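Local coordinates for Non-structural maintenance of chromosomes element 1 homolog (Xenopus laevis, PDB 7DG2), which probably acts as a RING-type E3 ubiquitin ligase that works with a MAGE protein as part of the SMC5-SMC6 complex, at residues V68-G73 against P203-C208; Y172-Y177 against C187-I192; H18-G23 against H162-M167. One frame throughout, in Å; residues are numbered along the deposited sequence.

Contact 1. Residues V68-G73 against P203-C208; sequences VGEEDG and PLHLQC. With ZN (zinc ion), chain G.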
ATOM      1  N   VAL A  68      -8.551 -18.632   7.069  1.00 24.12           N
ATOM      2  CA  VAL A  68      -8.223 -19.789   6.239  1.00 24.68           C
ATOM      3  C   VAL A  68      -8.719 -19.536   4.820  1.00 23.92           C
ATOM      4  O   VAL A  68      -9.854 -19.090   4.623  1.00 26.44           O
ATOM      5  CB  VAL A  68      -8.841 -21.081   6.806  1.00 28.24           C
ATOM      6  CG1 VAL A  68      -8.591 -22.248   5.860  1.00 29.97           C
ATOM      7  CG2 VAL A  68      -8.278 -21.378   8.180  1.00 28.25           C
ATOM      8  N   GLY A  69      -7.873 -19.833   3.834  1.00 21.29           N
ATOM      9  CA  GLY A  69      -8.278 -19.681   2.444  1.00 24.34           C
ATOM     10  C   GLY A  69      -9.318 -20.730   2.069  1.00 29.83           C
ATOM     11  O   GLY A  69      -9.138 -21.924   2.338  1.00 27.11           O
ATOM     12  N   GLU A  70     -10.422 -20.282   1.460  1.00 24.79           N
ATOM     13  CA  GLU A  70     -11.484 -21.210   1.078  1.00 29.08           C
ATOM     14  C   GLU A  70     -10.986 -22.252   0.086  1.00 31.11           C
ATOM     15  O   GLU A  70     -11.385 -23.421   0.150  1.00 37.94           O
ATOM     16  CB  GLU A  70     -12.666 -20.444   0.487  1.00 27.13           C
ATOM     17  CG  GLU A  70     -13.372 -19.596   1.502  1.00 26.15           C
ATOM     18  CD  GLU A  70     -14.700 -19.083   1.001  1.00 20.41           C
ATOM     19  OE1 GLU A  70     -14.889 -19.046  -0.230  1.00 28.53           O
ATOM     20  OE2 GLU A  70     -15.534 -18.711   1.848  1.00 26.38           O
ATOM     21  N   GLU A  71     -10.132 -21.845  -0.847  1.00 31.97           N
ATOM     22  CA  GLU A  71      -9.642 -22.782  -1.851  1.00 36.45           C
ATOM     23  C   GLU A  71      -8.522 -23.654  -1.298  1.00 37.36           C
ATOM     24  O   GLU A  71      -8.607 -24.888  -1.322  1.00 38.82           O
ATOM     25  CB  GLU A  71      -9.162 -22.023  -3.090  1.00 37.18           C
ATOM     26  CG  GLU A  71     -10.222 -21.147  -3.728  1.00 39.41           C
ATOM     27  CD  GLU A  71      -9.939 -20.879  -5.191  1.00 47.31           C
ATOM     28  OE1 GLU A  71     -10.783 -20.248  -5.860  1.00 39.77           O
ATOM     29  OE2 GLU A  71      -8.872 -21.314  -5.674  1.00 53.63           O
ATOM     30  N   ASP A  72      -7.467 -23.028  -0.785  1.00 35.03           N
ATOM     31  CA  ASP A  72      -6.233 -23.749  -0.518  1.00 33.06           C
ATOM     32  C   ASP A  72      -6.113 -24.265   0.909  1.00 30.19           C
ATOM     33  O   ASP A  72      -5.174 -25.013   1.193  1.00 32.03           O
ATOM     34  CB  ASP A  72      -5.022 -22.864  -0.860  1.00 34.31           C
ATOM     35  CG  ASP A  72      -5.064 -21.501  -0.179  1.00 31.36           C
ATOM     36  OD1 ASP A  72      -5.708 -21.367   0.884  1.00 29.49           O
ATOM     37  OD2 ASP A  72      -4.449 -20.563  -0.724  1.00 33.66           O
ATOM     38  N   GLY A  73      -7.024 -23.897   1.807  1.00 29.34           N
ATOM     39  CA  GLY A  73      -6.936 -24.349   3.181  1.00 32.64           C
ATOM     40  C   GLY A  73      -5.761 -23.806   3.965  1.00 30.28           C
ATOM     41  O   GLY A  73      -5.540 -24.238   5.100  1.00 32.55           O
ATOM     42  N   PRO A 203     -25.451 -24.091   3.036  1.00 25.75           N
ATOM     43  CA  PRO A 203     -24.084 -24.164   2.515  1.00 23.11           C
ATOM     44  C   PRO A 203     -23.106 -24.779   3.502  1.00 25.91           C
ATOM     45  O   PRO A 203     -23.279 -24.654   4.719  1.00 25.59           O
ATOM     46  CB  PRO A 203     -23.753 -22.688   2.264  1.00 25.25           C
ATOM     47  CG  PRO A 203     -24.454 -21.984   3.397  1.00 25.50           C
ATOM     48  CD  PRO A 203     -25.697 -22.811   3.732  1.00 27.23           C
ATOM     49  N   LEU A 204     -22.070 -25.439   2.984  1.00 26.02           N
ATOM     50  CA  LEU A 204     -20.897 -25.804   3.766  1.00 26.93           C
ATOM     51  C   LEU A 204     -19.653 -25.342   3.021  1.00 26.23           C
ATOM     52  O   LEU A 204     -19.595 -25.454   1.796  1.00 26.52           O
ATOM     53  CB  LEU A 204     -20.810 -27.319   4.001  1.00 33.11           C
ATOM     54  CG  LEU A 204     -21.792 -27.945   4.990  1.00 34.17           C
ATOM     55  CD1 LEU A 204     -21.333 -29.358   5.357  1.00 36.98           C
ATOM     56  CD2 LEU A 204     -21.908 -27.076   6.221  1.00 37.57           C
ATOM     57  N   HIS A 205     -18.664 -24.825   3.752  1.00 26.46           N
ATOM     58  CA  HIS A 205     -17.345 -24.643   3.154  1.00 31.83           C
ATOM     59  C   HIS A 205     -16.840 -25.975   2.617  1.00 36.20           C
ATOM     60  O   HIS A 205     -17.149 -27.039   3.160  1.00 35.65           O
ATOM     61  CB  HIS A 205     -16.331 -24.117   4.170  1.00 27.86           C
ATOM     62  CG  HIS A 205     -16.529 -22.689   4.564  1.00 26.21           C
ATOM     63  ND1 HIS A 205     -16.895 -22.318   5.840  1.00 26.06           N
ATOM     64  CD2 HIS A 205     -16.380 -21.538   3.862  1.00 26.58           C
ATOM     65  CE1 HIS A 205     -16.976 -20.999   5.906  1.00 30.50           C
ATOM     66  NE2 HIS A 205     -16.670 -20.504   4.718  1.00 25.26           N
ATOM     67  N   LEU A 206     -16.042 -25.912   1.550  1.00 35.11           N
ATOM     68  CA  LEU A 206     -15.500 -27.143   0.982  1.00 37.47           C
ATOM     69  C   LEU A 206     -14.644 -27.887   1.996  1.00 41.50           C
ATOM     70  O   LEU A 206     -14.724 -29.117   2.102  1.00 46.72           O
ATOM     71  CB  LEU A 206     -14.704 -26.842  -0.290  1.00 40.43           C
ATOM     72  CG  LEU A 206     -15.457 -27.178  -1.581  1.00 43.36           C
ATOM     73  CD1 LEU A 206     -16.611 -26.204  -1.804  1.00 39.32           C
ATOM     74  CD2 LEU A 206     -14.522 -27.206  -2.790  1.00 42.33           C
ATOM     75  N   GLN A 207     -13.830 -27.158   2.767  1.00 42.98           N
ATOM     76  CA  GLN A 207     -13.052 -27.804   3.820  1.00 42.48           C
ATOM     77  C   GLN A 207     -13.945 -28.335   4.931  1.00 45.17           C
ATOM     78  O   GLN A 207     -13.648 -29.380   5.521  1.00 45.23           O
ATOM     79  CB  GLN A 207     -12.020 -26.835   4.398  1.00 48.55           C
ATOM     80  CG  GLN A 207     -10.607 -27.036   3.865  1.00 54.16           C
ATOM     81  CD  GLN A 207     -10.261 -26.067   2.749  1.00 51.49           C
ATOM     82  OE1 GLN A 207     -10.460 -24.850   2.879  1.00 44.04           O
ATOM     83  NE2 GLN A 207      -9.744 -26.598   1.641  1.00 47.94           N
ATOM     84  N   CYS A 208     -15.041 -27.637   5.233  1.00 40.81           N
ATOM     85  CA  CYS A 208     -15.922 -28.109   6.292  1.00 39.44           C
ATOM     86  C   CYS A 208     -16.728 -29.324   5.852  1.00 42.35           C
ATOM     87  O   CYS A 208     -17.046 -30.184   6.680  1.00 43.85           O
ATOM     88  CB  CYS A 208     -16.841 -26.979   6.748  1.00 39.29           C
ATOM     89  SG  CYS A 208     -15.955 -25.609   7.524  1.00 34.97           S
TER
HETATM   90 ZN    ZN G 304     -17.344 -23.702   7.398  1.00 31.37          ZN
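Glu70 and His205 meet in a surface contact between the hairpin turn 68-73, which joins strands 62-68 and 75-81, and a zinc-binding part of the RING-like domain. OE2 of Glu70 approaches the edge of the imidazole nearly in the ring plane, 3.6 Å from both His205 NE2 and His205 CD2. The two side chains cross at about a right angle, with carboxylate and ring planes 67° apart. Beyond CG the Glu70 chain is extended (chi2 -167°), which carries CD out to the ring. The carboxylate is engaged by backbone N-H groups of Ile192 and Gln193, and His205 NE2 by Val190 O. The other ring nitrogen, His205 ND1, lies 2.1 Å from zinc, and Cys208 SG is 2.4 Å from the same ion; Cys184 and Cys187 complete the site. Gln207 makes the larger area of touch: its side chain, bent at chi2, reaches over the turn that Gly73 N closes by bonding Gly69 O at 2.9 Å. Its amide end lies beside the carbonyls of Gly69, Glu70 and Glu71. The bond to Val190 O helps to orient the zinc-bound ring, while the carboxylate probably adds a modest electrostatic effect at the ring edge.

Contact 2. Residues Y172-Y177 against C187-I192; sequences YIRNTY and CRKVAI. With ZN (zinc ion), chain G.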
ATOM      1  N   TYR A 172     -19.266  -7.216   8.108  1.00 24.33           N
ATOM      2  CA  TYR A 172     -20.017  -6.344   7.218  1.00 20.12           C
ATOM      3  C   TYR A 172     -20.951  -7.151   6.320  1.00 23.45           C
ATOM      4  O   TYR A 172     -22.132  -6.819   6.165  1.00 24.83           O
ATOM      5  CB  TYR A 172     -19.042  -5.511   6.391  1.00 23.29           C
ATOM      6  CG  TYR A 172     -19.692  -4.657   5.354  1.00 21.78           C
ATOM      7  CD1 TYR A 172     -20.139  -3.378   5.658  1.00 25.33           C
ATOM      8  CD2 TYR A 172     -19.867  -5.128   4.063  1.00 23.52           C
ATOM      9  CE1 TYR A 172     -20.738  -2.594   4.697  1.00 28.32           C
ATOM     10  CE2 TYR A 172     -20.465  -4.358   3.102  1.00 25.49           C
ATOM     11  CZ  TYR A 172     -20.896  -3.090   3.421  1.00 32.40           C
ATOM     12  OH  TYR A 172     -21.488  -2.333   2.446  1.00 30.34           O
ATOM     13  N   ILE A 173     -20.433  -8.223   5.722  1.00 21.97           N
ATOM     14  CA  ILE A 173     -21.248  -9.070   4.848  1.00 21.26           C
ATOM     15  C   ILE A 173     -22.380  -9.723   5.632  1.00 26.85           C
ATOM     16  O   ILE A 173     -23.527  -9.774   5.168  1.00 26.53           O
ATOM     17  CB  ILE A 173     -20.357 -10.125   4.163  1.00 20.88           C
ATOM     18  CG1 ILE A 173     -19.444  -9.465   3.126  1.00 21.35           C
ATOM     19  CG2 ILE A 173     -21.217 -11.250   3.525  1.00 22.44           C
ATOM     20  CD1 ILE A 173     -18.302 -10.368   2.642  1.00 21.31           C
ATOM     21  N   ARG A 174     -22.071 -10.255   6.820  1.00 26.17           N
ATOM     22  CA  ARG A 174     -23.086 -10.933   7.628  1.00 31.07           C
ATOM     23  C   ARG A 174     -24.272 -10.023   7.914  1.00 34.05           C
ATOM     24  O   ARG A 174     -25.423 -10.479   7.941  1.00 32.97           O
ATOM     25  CB  ARG A 174     -22.473 -11.415   8.945  1.00 28.96           C
ATOM     26  CG  ARG A 174     -22.088 -12.869   8.990  1.00 39.06           C
ATOM     27  CD  ARG A 174     -21.975 -13.330  10.440  1.00 39.93           C
ATOM     28  NE  ARG A 174     -20.587 -13.448  10.885  1.00 43.22           N
ATOM     29  CZ  ARG A 174     -20.005 -14.603  11.191  1.00 45.41           C
ATOM     30  NH1 ARG A 174     -20.697 -15.734  11.108  1.00 46.77           N
ATOM     31  NH2 ARG A 174     -18.740 -14.635  11.589  1.00 43.25           N
ATOM     32  N   ASN A 175     -24.012  -8.733   8.128  1.00 30.86           N
ATOM     33  CA  ASN A 175     -25.053  -7.788   8.510  1.00 31.72           C
ATOM     34  C   ASN A 175     -25.694  -7.099   7.315  1.00 35.28           C
ATOM     35  O   ASN A 175     -26.921  -6.952   7.276  1.00 39.84           O
ATOM     36  CB  ASN A 175     -24.472  -6.750   9.477  1.00 33.26           C
ATOM     37  CG  ASN A 175     -23.951  -7.383  10.755  1.00 39.65           C
ATOM     38  OD1 ASN A 175     -24.539  -8.336  11.275  1.00 49.13           O
ATOM     39  ND2 ASN A 175     -22.834  -6.867  11.262  1.00 45.26           N
ATOM     40  N   THR A 176     -24.892  -6.682   6.334  1.00 27.51           N
ATOM     41  CA  THR A 176     -25.432  -5.982   5.174  1.00 27.89           C
ATOM     42  C   THR A 176     -26.195  -6.921   4.249  1.00 30.10           C
ATOM     43  O   THR A 176     -27.135  -6.491   3.568  1.00 28.43           O
ATOM     44  CB  THR A 176     -24.296  -5.300   4.412  1.00 31.56           C
ATOM     45  OG1 THR A 176     -23.671  -4.339   5.266  1.00 31.40           O
ATOM     46  CG2 THR A 176     -24.798  -4.610   3.152  1.00 28.46           C
ATOM     47  N   TYR A 177     -25.808  -8.191   4.200  1.00 28.74           N
ATOM     48  CA  TYR A 177     -26.420  -9.159   3.297  1.00 32.08           C
ATOM     49  C   TYR A 177     -27.012 -10.332   4.066  1.00 31.61           C
ATOM     50  O   TYR A 177     -26.968 -11.470   3.608  1.00 31.40           O
ATOM     51  CB  TYR A 177     -25.406  -9.667   2.273  1.00 30.37           C
ATOM     52  CG  TYR A 177     -24.790  -8.595   1.395  1.00 29.31           C
ATOM     53  CD1 TYR A 177     -25.425  -8.169   0.234  1.00 30.93           C
ATOM     54  CD2 TYR A 177     -23.563  -8.030   1.714  1.00 29.85           C
ATOM     55  CE1 TYR A 177     -24.865  -7.202  -0.578  1.00 28.77           C
ATOM     56  CE2 TYR A 177     -22.991  -7.060   0.910  1.00 30.57           C
ATOM     57  CZ  TYR A 177     -23.646  -6.649  -0.235  1.00 34.09           C
ATOM     58  OH  TYR A 177     -23.076  -5.688  -1.039  1.00 32.81           O
ATOM     59  N   CYS A 187     -19.265 -24.317  10.562  1.00 34.39           N
ATOM     60  CA  CYS A 187     -18.443 -23.383  11.324  1.00 34.08           C
ATOM     61  C   CYS A 187     -19.119 -22.043  11.578  1.00 36.94           C
ATOM     62  O   CYS A 187     -18.590 -21.247  12.362  1.00 32.89           O
ATOM     63  CB  CYS A 187     -17.103 -23.147  10.616  1.00 34.02           C
ATOM     64  SG  CYS A 187     -17.248 -22.231   9.059  1.00 34.77           S
ATOM     65  N   ARG A 188     -20.259 -21.775  10.933  1.00 32.52           N
ATOM     66  CA  ARG A 188     -21.073 -20.575  11.134  1.00 36.61           C
ATOM     67  C   ARG A 188     -20.373 -19.295  10.678  1.00 35.61           C
ATOM     68  O   ARG A 188     -20.709 -18.204  11.143  1.00 37.24           O
ATOM     69  CB  ARG A 188     -21.520 -20.448  12.594  1.00 40.18           C
ATOM     70  CG  ARG A 188     -22.226 -21.686  13.139  1.00 43.61           C
ATOM     71  CD  ARG A 188     -23.607 -21.847  12.529  1.00 45.70           C
ATOM     72  NE  ARG A 188     -24.379 -20.612  12.630  1.00 54.59           N
ATOM     73  CZ  ARG A 188     -25.096 -20.257  13.694  1.00 65.26           C
ATOM     74  NH1 ARG A 188     -25.764 -19.110  13.694  1.00 65.56           N
ATOM     75  NH2 ARG A 188     -25.146 -21.048  14.760  1.00 67.68           N
ATOM     76  N   LYS A 189     -19.415 -19.398   9.765  1.00 32.13           N
ATOM     77  CA  LYS A 189     -18.778 -18.235   9.165  1.00 34.25           C
ATOM     78  C   LYS A 189     -19.239 -18.072   7.722  1.00 32.50           C
ATOM     79  O   LYS A 189     -19.733 -19.012   7.096  1.00 28.52           O
ATOM     80  CB  LYS A 189     -17.252 -18.355   9.212  1.00 30.38           C
ATOM     81  CG  LYS A 189     -16.685 -18.471  10.616  1.00 38.75           C
ATOM     82  CD  LYS A 189     -15.201 -18.788  10.584  1.00 39.36           C
ATOM     83  CE  LYS A 189     -14.600 -18.658  11.972  1.00 51.70           C
ATOM     84  NZ  LYS A 189     -14.893 -17.311  12.540  1.00 55.40           N
ATOM     85  N   VAL A 190     -19.076 -16.849   7.205  1.00 28.74           N
ATOM     86  CA  VAL A 190     -19.432 -16.567   5.818  1.00 25.03           C
ATOM     87  C   VAL A 190     -18.719 -17.538   4.891  1.00 26.56           C
ATOM     88  O   VAL A 190     -17.530 -17.839   5.063  1.00 26.59           O
ATOM     89  CB  VAL A 190     -19.084 -15.113   5.458  1.00 24.38           C
ATOM     90  CG1 VAL A 190     -19.148 -14.892   3.950  1.00 29.10           C
ATOM     91  CG2 VAL A 190     -20.021 -14.151   6.175  1.00 30.64           C
ATOM     92  N   ALA A 191     -19.453 -18.051   3.909  1.00 23.10           N
ATOM     93  CA  ALA A 191     -18.883 -18.867   2.848  1.00 23.72           C
ATOM     94  C   ALA A 191     -19.163 -18.181   1.525  1.00 24.75           C
ATOM     95  O   ALA A 191     -20.307 -17.813   1.244  1.00 23.63           O
ATOM     96  CB  ALA A 191     -19.459 -20.284   2.841  1.00 24.16           C
ATOM     97  N   ILE A 192     -18.119 -17.998   0.720  1.00 21.93           N
ATOM     98  CA  ILE A 192     -18.282 -17.461  -0.625  1.00 20.31           C
ATOM     99  C   ILE A 192     -18.333 -18.628  -1.604  1.00 22.26           C
ATOM    100  O   ILE A 192     -19.311 -18.791  -2.344  1.00 21.23           O
ATOM    101  CB  ILE A 192     -17.160 -16.463  -0.967  1.00 21.30           C
ATOM    102  CG1 ILE A 192     -17.177 -15.288   0.011  1.00 23.00           C
ATOM    103  CG2 ILE A 192     -17.328 -15.957  -2.369  1.00 22.40           C
ATOM    104  CD1 ILE A 192     -18.477 -14.500   0.019  1.00 22.69           C
TER
HETATM  105 ZN    ZN G 304     -17.344 -23.702   7.398  1.00 31.37          ZN
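Arg174 and Ile173, on neighbouring positions of helix 163-176, both press on Val190, and this is the close-packed side of the contact. CG2 of Val190 sits 3.7 Å from Arg174 CG and 4.1 Å from Ile173 CG2. The aliphatic part of Arg174 and the valine slide past each other in opposite directions, whereas Ile173 crosses Val190 at about a right angle. Ile183 and Ile110 add further apolar cover. The Arg174 chain bends at chi3 (-103°), which sets NE. At the guanidinium edge NH1 donates to Arg188 O, a hydrogen bond modelled so short, 2.5 Å between Arg174 NH1 and Arg188 O, that its exact geometry is doubtful. Segment 187-192 begins with the second cysteine of the CxxC pair Cys184/Cys187 of the RING-type finger, Cys187 SG lying 2.2 Å from zinc; a short, weakly bonded strand about 190-191 pairs antiparallel with 182-183 at the start of the finger. Glu170 forms a salt bridge with Arg174 NH2 and also accepts from Val190 N. It would probably offset the like charge of Lys189, whose NZ is 4.8 Å from Arg174 NH2. By contrast, the Lys189 and Arg188 side chains form the open, exposed side, where Arg188 reaches a neighbouring molecule in the crystal.

Contact 3. Residues H18-G23 against H162-M167; sequences HGIMEG and HTRCIM. With ACT (acetate ion), chain D.
Ile20 points its side chain from strand 20-22 at the start of helix 163-176, CD1 going chiefly to the helix backbone and CG2 chiefly to an imidazole, with some overlap. CG1 is anti to the backbone N (chi1 179°), and the further extended chi2 carries CD1 onto the first turn of the helix, 3.4 Å from Arg164 N. Around Ile20 CD1, Thr163 CG2 lies at 3.9 Å and Met167 SD, one turn further on, at 4.0 Å. The other branch, Ile20 CG2, comes 3.8 Å from His162 CE1, while the two side chains cross obliquely. His162 is the N-cap of the helix: its ND1 accepts from Arg164 N, the donor lying in the ring plane and the N-H...N angle being 173°. That capping bond helps to fix the turn of the imidazole, and the contact thus joins a capped helix N-terminus to the outermost strand, within this chain, of the three-stranded antiparallel sheet. Arg164, CG anti to its backbone N (chi1 -177°), runs extended from CG to NE, and its guanidinium lies flat against Gly19, whose CA stands 3.8 Å above the Arg164 guanidinium plane, over its centre. At the edge of the same group an acetate, probably from the crystallisation liquor, accepts from NH1, and Trp151 forms a cation-pi pair with the arginine. His69 of the Nse4 chain also packs on it.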
ATOM      1  N   HIS A  18       1.864  -5.511   2.293  1.00 14.02           N
ATOM      2  CA  HIS A  18       1.265  -6.643   1.594  1.00 14.75           C
ATOM      3  C   HIS A  18      -0.239  -6.753   1.789  1.00 19.12           C
ATOM      4  O   HIS A  18      -0.917  -7.377   0.953  1.00 19.87           O
ATOM      5  CB  HIS A  18       1.917  -7.942   2.069  1.00 17.10           C
ATOM      6  CG  HIS A  18       3.291  -8.151   1.522  1.00 20.17           C
ATOM      7  ND1 HIS A  18       3.512  -8.563   0.227  1.00 22.15           N
ATOM      8  CD2 HIS A  18       4.512  -7.996   2.087  1.00 17.76           C
ATOM      9  CE1 HIS A  18       4.814  -8.664   0.019  1.00 22.74           C
ATOM     10  NE2 HIS A  18       5.442  -8.334   1.135  1.00 19.69           N
ATOM     11  N   GLY A  19      -0.765  -6.215   2.880  1.00 14.68           N
ATOM     12  CA  GLY A  19      -2.177  -6.366   3.240  1.00 15.64           C
ATOM     13  C   GLY A  19      -2.477  -7.717   3.851  1.00 14.69           C
ATOM     14  O   GLY A  19      -3.087  -7.793   4.923  1.00 15.22           O
ATOM     15  N   ILE A  20      -2.015  -8.786   3.210  1.00 12.74           N
ATOM     16  CA  ILE A  20      -2.275 -10.155   3.635  1.00 13.43           C
ATOM     17  C   ILE A  20      -1.053 -11.000   3.297  1.00 17.83           C
ATOM     18  O   ILE A  20      -0.373 -10.753   2.296  1.00 18.11           O
ATOM     19  CB  ILE A  20      -3.554 -10.699   2.960  1.00 15.80           C
ATOM     20  CG1 ILE A  20      -3.814 -12.146   3.384  1.00 17.25           C
ATOM     21  CG2 ILE A  20      -3.428 -10.594   1.452  1.00 17.44           C
ATOM     22  CD1 ILE A  20      -5.264 -12.618   3.086  1.00 17.79           C
ATOM     23  N   MET A  21      -0.752 -11.976   4.151  1.00 18.61           N
ATOM     24  CA  MET A  21       0.389 -12.862   3.949  1.00 18.40           C
ATOM     25  C   MET A  21       0.028 -14.270   4.401  1.00 18.09           C
ATOM     26  O   MET A  21      -0.666 -14.440   5.403  1.00 17.10           O
ATOM     27  CB  MET A  21       1.630 -12.376   4.726  1.00 17.43           C
ATOM     28  CG  MET A  21       2.137 -10.992   4.302  1.00 22.56           C
ATOM     29  SD  MET A  21       3.662 -10.555   5.171  1.00 26.66           S
ATOM     30  CE  MET A  21       4.445 -12.186   5.161  1.00 13.89           C
ATOM     31  N   GLU A  22       0.530 -15.275   3.678  1.00 19.47           N
ATOM     32  CA  GLU A  22       0.300 -16.667   4.050  1.00 22.26           C
ATOM     33  C   GLU A  22       1.131 -17.048   5.283  1.00 22.05           C
ATOM     34  O   GLU A  22       2.187 -16.470   5.553  1.00 19.63           O
ATOM     35  CB  GLU A  22       0.631 -17.573   2.861  1.00 25.84           C
ATOM     36  CG  GLU A  22       0.304 -19.046   3.034  1.00 25.70           C
ATOM     37  CD  GLU A  22       1.457 -19.814   3.645  1.00 28.51           C
ATOM     38  OE1 GLU A  22       1.211 -20.763   4.430  1.00 28.27           O
ATOM     39  OE2 GLU A  22       2.612 -19.437   3.350  1.00 30.42           O
ATOM     40  N   GLY A  23       0.646 -18.055   6.021  1.00 20.99           N
ATOM     41  CA  GLY A  23       1.193 -18.343   7.342  1.00 23.11           C
ATOM     42  C   GLY A  23       2.669 -18.697   7.344  1.00 23.20           C
ATOM     43  O   GLY A  23       3.422 -18.236   8.206  1.00 22.41           O
ATOM     44  N   HIS A 162     -11.161 -11.980  -2.583  1.00 14.96           N
ATOM     45  CA  HIS A 162      -9.900 -12.456  -2.021  1.00 17.50           C
ATOM     46  C   HIS A 162     -10.096 -12.847  -0.560  1.00 14.45           C
ATOM     47  O   HIS A 162     -10.981 -12.330   0.127  1.00 16.17           O
ATOM     48  CB  HIS A 162      -8.825 -11.356  -2.139  1.00 17.08           C
ATOM     49  CG  HIS A 162      -7.416 -11.858  -1.994  1.00 19.00           C
ATOM     50  ND1 HIS A 162      -6.854 -12.175  -0.772  1.00 18.02           N
ATOM     51  CD2 HIS A 162      -6.458 -12.093  -2.919  1.00 22.78           C
ATOM     52  CE1 HIS A 162      -5.614 -12.592  -0.956  1.00 18.49           C
ATOM     53  NE2 HIS A 162      -5.353 -12.561  -2.250  1.00 22.45           N
ATOM     54  N   THR A 163      -9.253 -13.768  -0.074  1.00 14.97           N
ATOM     55  CA  THR A 163      -9.247 -14.062   1.358  1.00 16.36           C
ATOM     56  C   THR A 163      -9.145 -12.784   2.185  1.00 16.52           C
ATOM     57  O   THR A 163      -9.831 -12.633   3.198  1.00 16.20           O
ATOM     58  CB  THR A 163      -8.094 -15.007   1.687  1.00 17.68           C
ATOM     59  OG1 THR A 163      -8.244 -16.208   0.920  1.00 17.86           O
ATOM     60  CG2 THR A 163      -8.092 -15.352   3.172  1.00 17.80           C
ATOM     61  N   ARG A 164      -8.304 -11.843   1.751  1.00 17.24           N
ATOM     62  CA  ARG A 164      -8.177 -10.573   2.463  1.00 17.00           C
ATOM     63  C   ARG A 164      -9.516  -9.865   2.581  1.00 16.08           C
ATOM     64  O   ARG A 164      -9.849  -9.302   3.632  1.00 16.56           O
ATOM     65  CB  ARG A 164      -7.187  -9.666   1.739  1.00 17.49           C
ATOM     66  CG  ARG A 164      -6.971  -8.338   2.485  1.00 17.80           C
ATOM     67  CD  ARG A 164      -6.525  -7.246   1.540  1.00 21.63           C
ATOM     68  NE  ARG A 164      -6.126  -6.017   2.230  1.00 16.60           N
ATOM     69  CZ  ARG A 164      -5.417  -5.060   1.640  1.00 19.78           C
ATOM     70  NH1 ARG A 164      -5.028  -5.203   0.383  1.00 18.45           N
ATOM     71  NH2 ARG A 164      -5.078  -3.967   2.305  1.00 20.27           N
ATOM     72  N   CYS A 165     -10.300  -9.876   1.499  1.00 14.06           N
ATOM     73  CA  CYS A 165     -11.586  -9.197   1.506  1.00 15.63           C
ATOM     74  C   CYS A 165     -12.563  -9.875   2.461  1.00 16.22           C
ATOM     75  O   CYS A 165     -13.258  -9.205   3.228  1.00 17.46           O
ATOM     76  CB  CYS A 165     -12.140  -9.170   0.088  1.00 15.90           C
ATOM     77  SG  CYS A 165     -13.631  -8.165  -0.058  1.00 20.90           S
ATOM     78  N   ILE A 166     -12.632 -11.210   2.425  1.00 17.11           N
ATOM     79  CA  ILE A 166     -13.516 -11.921   3.343  1.00 17.89           C
ATOM     80  C   ILE A 166     -13.109 -11.669   4.794  1.00 17.36           C
ATOM     81  O   ILE A 166     -13.961 -11.455   5.669  1.00 20.25           O
ATOM     82  CB  ILE A 166     -13.522 -13.424   3.007  1.00 16.94           C
ATOM     83  CG1 ILE A 166     -13.925 -13.622   1.549  1.00 17.95           C
ATOM     84  CG2 ILE A 166     -14.428 -14.176   3.973  1.00 21.26           C
ATOM     85  CD1 ILE A 166     -13.658 -15.053   1.016  1.00 19.56           C
ATOM     86  N   MET A 167     -11.803 -11.672   5.071  1.00 18.05           N
ATOM     87  CA  MET A 167     -11.338 -11.448   6.437  1.00 19.48           C
ATOM     88  C   MET A 167     -11.747 -10.072   6.937  1.00 21.19           C
ATOM     89  O   MET A 167     -12.259  -9.931   8.056  1.00 20.79           O
ATOM     90  CB  MET A 167      -9.824 -11.633   6.510  1.00 17.75           C
ATOM     91  CG  MET A 167      -9.385 -13.105   6.389  1.00 17.99           C
ATOM     92  SD  MET A 167      -7.611 -13.371   6.296  1.00 20.74           S
ATOM     93  CE  MET A 167      -7.095 -12.875   7.948  1.00 21.61           C
TER
HETATM   94  C   ACT D 301      -2.390  -3.144  -0.164  1.00 35.73           C
HETATM   95  O   ACT D 301      -3.547  -2.875  -0.644  1.00 31.92           O
HETATM   96  OXT ACT D 301      -1.867  -2.740   0.923  1.00 32.28           O
HETATM   97  CH3 ACT D 301      -1.517  -4.117  -1.037  1.00 35.16           C

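Contacts 1 and 2 share the zinc site: His205 ND1 and Cys187 SG, two ligands of one ion, lie 3.2 Å apart. They are joined further by His205 NE2 to Val190 O at 2.8 Å and by Glu70 OE2 to Ile192 N at 2.9 Å, both probable hydrogen bonds, although their centres are about 14 Å apart. Contact 2 is nested in sequence inside the loop that contact 1 closes. Contact 3 is about 15 Å and 16 Å, centre to centre, from contacts 1 and 2. It shares helix 163-176 with contact 2, and Ile166 CD1 bridges them, 3.7 Å from Ile192 CG1, while also lying 4.2 Å from Glu70 CD.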